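Local coordinates for molinate hydrolase (Gulosibacter molinativorax, PDB 4UB9), which hydrolyses the thiocarbamate pesticide molinate and belongs to the zinc-binding amidohydrolase family, at the interface of chains A and B. Residues are numbered along the deposited sequence; one frame, centred on the assembly and turned at random. Chains: chain A/B, Molinate hydrolase.

The interface of chains A and B. Residues chain A 112, 195-200, 203; chain B 109-110, 113, 117, 380-381, 384.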
loop_
_atom_site.group_PDB
_atom_site.type_symbol
_atom_site.label_atom_id
_atom_site.label_comp_id
_atom_site.label_asym_id
_atom_site.label_seq_id
_atom_site.Cartn_x
_atom_site.Cartn_y
_atom_site.Cartn_z
ATOM N N ILE A 112 -7.355 -10.129 11.535
ATOM C CA ILE A 112 -6.217 -10.912 11.949
ATOM C C ILE A 112 -6.271 -11.120 13.449
ATOM O O ILE A 112 -6.209 -12.255 13.921
ATOM C CB ILE A 112 -4.898 -10.279 11.590
ATOM C CG1 ILE A 112 -4.733 -10.175 10.073
ATOM C CG2 ILE A 112 -3.744 -11.138 12.124
ATOM C CD1 ILE A 112 -3.598 -9.277 9.663
ATOM N N VAL A 195 0.789 -8.584 5.834
ATOM C CA VAL A 195 1.404 -8.506 7.151
ATOM C C VAL A 195 1.133 -9.679 8.052
ATOM O O VAL A 195 1.388 -9.616 9.245
ATOM C CB VAL A 195 0.977 -7.229 7.909
ATOM C CG1 VAL A 195 1.343 -5.986 7.132
ATOM C CG2 VAL A 195 -0.519 -7.204 8.155
ATOM N N MET A 196 0.582 -10.743 7.501
ATOM C CA MET A 196 0.305 -11.948 8.267
ATOM C C MET A 196 0.955 -13.146 7.552
ATOM O O MET A 196 1.341 -13.035 6.395
ATOM C CB MET A 196 -1.188 -12.187 8.389
ATOM C CG MET A 196 -1.842 -12.575 7.078
ATOM S SD MET A 196 -3.645 -12.487 7.079
ATOM C CE MET A 196 -4.001 -13.725 8.316
ATOM N N SER A 197 1.097 -14.261 8.261
ATOM C CA SER A 197 1.660 -15.430 7.656
ATOM C C SER A 197 0.698 -15.956 6.582
ATOM O O SER A 197 -0.523 -15.939 6.766
ATOM C CB SER A 197 1.957 -16.537 8.681
ATOM O OG SER A 197 0.777 -16.994 9.307
ATOM N N ARG A 198 1.269 -16.458 5.497
ATOM C CA ARG A 198 0.490 -17.133 4.479
ATOM C C ARG A 198 -0.169 -18.378 5.058
ATOM O O ARG A 198 -1.337 -18.675 4.772
ATOM C CB ARG A 198 1.379 -17.468 3.301
ATOM C CG ARG A 198 0.694 -18.161 2.138
ATOM C CD ARG A 198 1.730 -18.452 1.049
ATOM N NE ARG A 198 2.973 -19.118 1.492
ATOM C CZ ARG A 198 3.092 -20.328 2.068
ATOM N NH1 ARG A 198 2.030 -21.092 2.349
ATOM N NH2 ARG A 198 4.307 -20.766 2.392
ATOM N N THR A 199 0.554 -19.082 5.914
ATOM C CA THR A 199 0.028 -20.324 6.491
ATOM C C THR A 199 -1.264 -20.059 7.275
ATOM O O THR A 199 -2.269 -20.769 7.105
ATOM C CB THR A 199 1.051 -20.953 7.442
ATOM O OG1 THR A 199 2.250 -21.224 6.723
ATOM C CG2 THR A 199 0.499 -22.249 8.015
ATOM N N PHE A 200 -1.251 -19.017 8.110
ATOM C CA PHE A 200 -2.446 -18.683 8.924
ATOM C C PHE A 200 -3.575 -18.172 8.032
ATOM O O PHE A 200 -4.704 -18.578 8.162
ATOM C CB PHE A 200 -2.111 -17.642 9.984
ATOM C CG PHE A 200 -3.275 -17.277 10.879
ATOM C CD1 PHE A 200 -3.993 -18.251 11.545
ATOM C CD2 PHE A 200 -3.644 -15.974 11.039
ATOM C CE1 PHE A 200 -5.074 -17.925 12.340
ATOM C CE2 PHE A 200 -4.712 -15.627 11.844
ATOM C CZ PHE A 200 -5.420 -16.602 12.504
ATOM N N ARG A 203 -5.135 -21.107 6.245
ATOM C CA ARG A 203 -5.922 -21.968 7.158
ATOM C C ARG A 203 -7.287 -21.328 7.458
ATOM O O ARG A 203 -8.301 -22.001 7.526
ATOM C CB ARG A 203 -5.127 -22.239 8.450
ATOM C CG ARG A 203 -5.870 -23.128 9.453
ATOM C CD ARG A 203 -4.961 -23.663 10.509
ATOM N NE ARG A 203 -4.561 -22.647 11.491
ATOM C CZ ARG A 203 -3.330 -22.150 11.648
ATOM N NH1 ARG A 203 -2.336 -22.451 10.820
ATOM N NH2 ARG A 203 -3.089 -21.280 12.626
ATOM N N ARG B 109 6.217 -9.940 8.750
ATOM C CA ARG B 109 4.898 -10.493 8.988
ATOM C C ARG B 109 4.812 -11.190 10.290
ATOM O O ARG B 109 5.795 -11.712 10.782
ATOM C CB ARG B 109 4.542 -11.560 7.968
ATOM C CG ARG B 109 4.728 -11.135 6.563
ATOM C CD ARG B 109 4.607 -12.272 5.577
ATOM N NE ARG B 109 4.568 -11.570 4.315
ATOM C CZ ARG B 109 3.762 -11.831 3.297
ATOM N NH1 ARG B 109 2.938 -12.869 3.339
ATOM N NH2 ARG B 109 3.804 -11.068 2.216
ATOM N N GLY B 110 3.609 -11.194 10.867
ATOM C CA GLY B 110 3.331 -12.021 12.061
ATOM C C GLY B 110 3.076 -11.311 13.368
ATOM O O GLY B 110 2.546 -11.923 14.323
ATOM N N GLU B 113 -0.791 -11.288 14.648
ATOM C CA GLU B 113 -1.304 -12.584 15.009
ATOM C C GLU B 113 -0.647 -13.117 16.273
ATOM O O GLU B 113 -1.314 -13.664 17.154
ATOM C CB GLU B 113 -1.214 -13.610 13.851
ATOM C CG GLU B 113 0.181 -13.887 13.323
ATOM C CD GLU B 113 0.203 -14.454 11.887
ATOM O OE1 GLU B 113 0.153 -15.707 11.722
ATOM O OE2 GLU B 113 0.320 -13.651 10.948
ATOM N N ARG B 117 -2.604 -13.496 19.743
ATOM C CA ARG B 117 -2.813 -14.870 20.169
ATOM C C ARG B 117 -2.352 -15.117 21.620
ATOM O O ARG B 117 -2.947 -15.868 22.325
ATOM C CB ARG B 117 -2.074 -15.828 19.248
ATOM C CG ARG B 117 -2.475 -17.283 19.433
ATOM C CD ARG B 117 -1.599 -18.161 18.535
ATOM N NE ARG B 117 -1.765 -17.853 17.102
ATOM C CZ ARG B 117 -2.727 -18.380 16.338
ATOM N NH1 ARG B 117 -3.630 -19.208 16.862
ATOM N NH2 ARG B 117 -2.784 -18.096 15.044
ATOM N N ASP B 380 3.540 -20.732 12.634
ATOM C CA ASP B 380 2.845 -20.337 11.390
ATOM C C ASP B 380 3.762 -19.532 10.454
ATOM O O ASP B 380 3.696 -19.678 9.236
ATOM C CB ASP B 380 1.591 -19.523 11.644
ATOM C CG ASP B 380 0.400 -20.371 12.004
ATOM O OD1 ASP B 380 0.313 -21.566 11.603
ATOM O OD2 ASP B 380 -0.511 -19.809 12.642
ATOM N N ILE B 381 4.641 -18.734 11.039
ATOM C CA ILE B 381 5.627 -17.964 10.273
ATOM C C ILE B 381 6.779 -18.836 9.790
ATOM O O ILE B 381 7.269 -18.673 8.664
ATOM C CB ILE B 381 6.184 -16.818 11.113
ATOM C CG1 ILE B 381 5.081 -15.807 11.404
ATOM C CG2 ILE B 381 7.380 -16.149 10.451
ATOM C CD1 ILE B 381 4.804 -14.899 10.212
ATOM N N ASP B 384 5.775 -20.817 6.720
ATOM C CA ASP B 384 5.903 -20.130 5.423
ATOM C C ASP B 384 7.265 -20.280 4.707
ATOM O O ASP B 384 7.373 -19.982 3.537
ATOM C CB ASP B 384 5.708 -18.603 5.581
ATOM C CG ASP B 384 4.254 -18.193 5.856
ATOM O OD1 ASP B 384 3.363 -19.082 6.061
ATOM O OD2 ASP B 384 4.041 -16.938 5.872
HETATM O O HOH W 1 0.199 -11.079 11.707
#
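Carboxylate oxygen OD1 of B:Asp384 is gripped by two hydrogen bonds from A:Thr199: the backbone N meets its syn lone pair at 2.8 Å, and the hydroxyl OG1 comes in nearly along the C-O axis at 2.5 Å. The other oxygen, OD2, uses its own syn lone pair for the backbone N of A:Arg198, 2.8 Å away. The carboxylate thus caps the first turn of helix 198-209, whose N-terminal dipole is likely to favour the charged form. A:Thr199 points OG1 at it by setting that atom anti to its carbonyl carbon (chi1 -59°). An alanine in place of B:Asp384, lacking both oxygens, would probably leave the amides of A:Arg198 and A:Thr199 poorly paired and loosen the helix start against chain B.

B:Glu113 spans A:Ser197, the residue just before that helix, with both syn lone pairs, OE2 taking the backbone N at 2.9 Å and OE1 the hydroxyl OG at 2.8 Å. That OG also accepts the amide N-H of A:Phe200, and the two bonds together would hold the A:Ser197 hydroxyl in the crowded position between its backbone N and carbonyl carbon (chi1 63°). A water links OE2 and the amide of B:Glu113 to A:Val195 O.

One turn on, A:Arg203 meets B:Asp380 end-on, NH1 to OD1 at 2.9 Å from above the carboxylate plane and NH2 to OD2 at 3.0 Å on its syn lone pair, a two-nitrogen salt bridge. B:Arg117 reaches tip to tip toward A:Phe200, setting NH2 over the ring face near the rim in a cation-pi contact, 3.9 Å from the centroid, with the planes nearly perpendicular (82°).

Repeated by two-fold symmetry, this largely polar patch docks a helix N-terminus of each subunit on its neighbour and probably contributes to assembly of the enzyme.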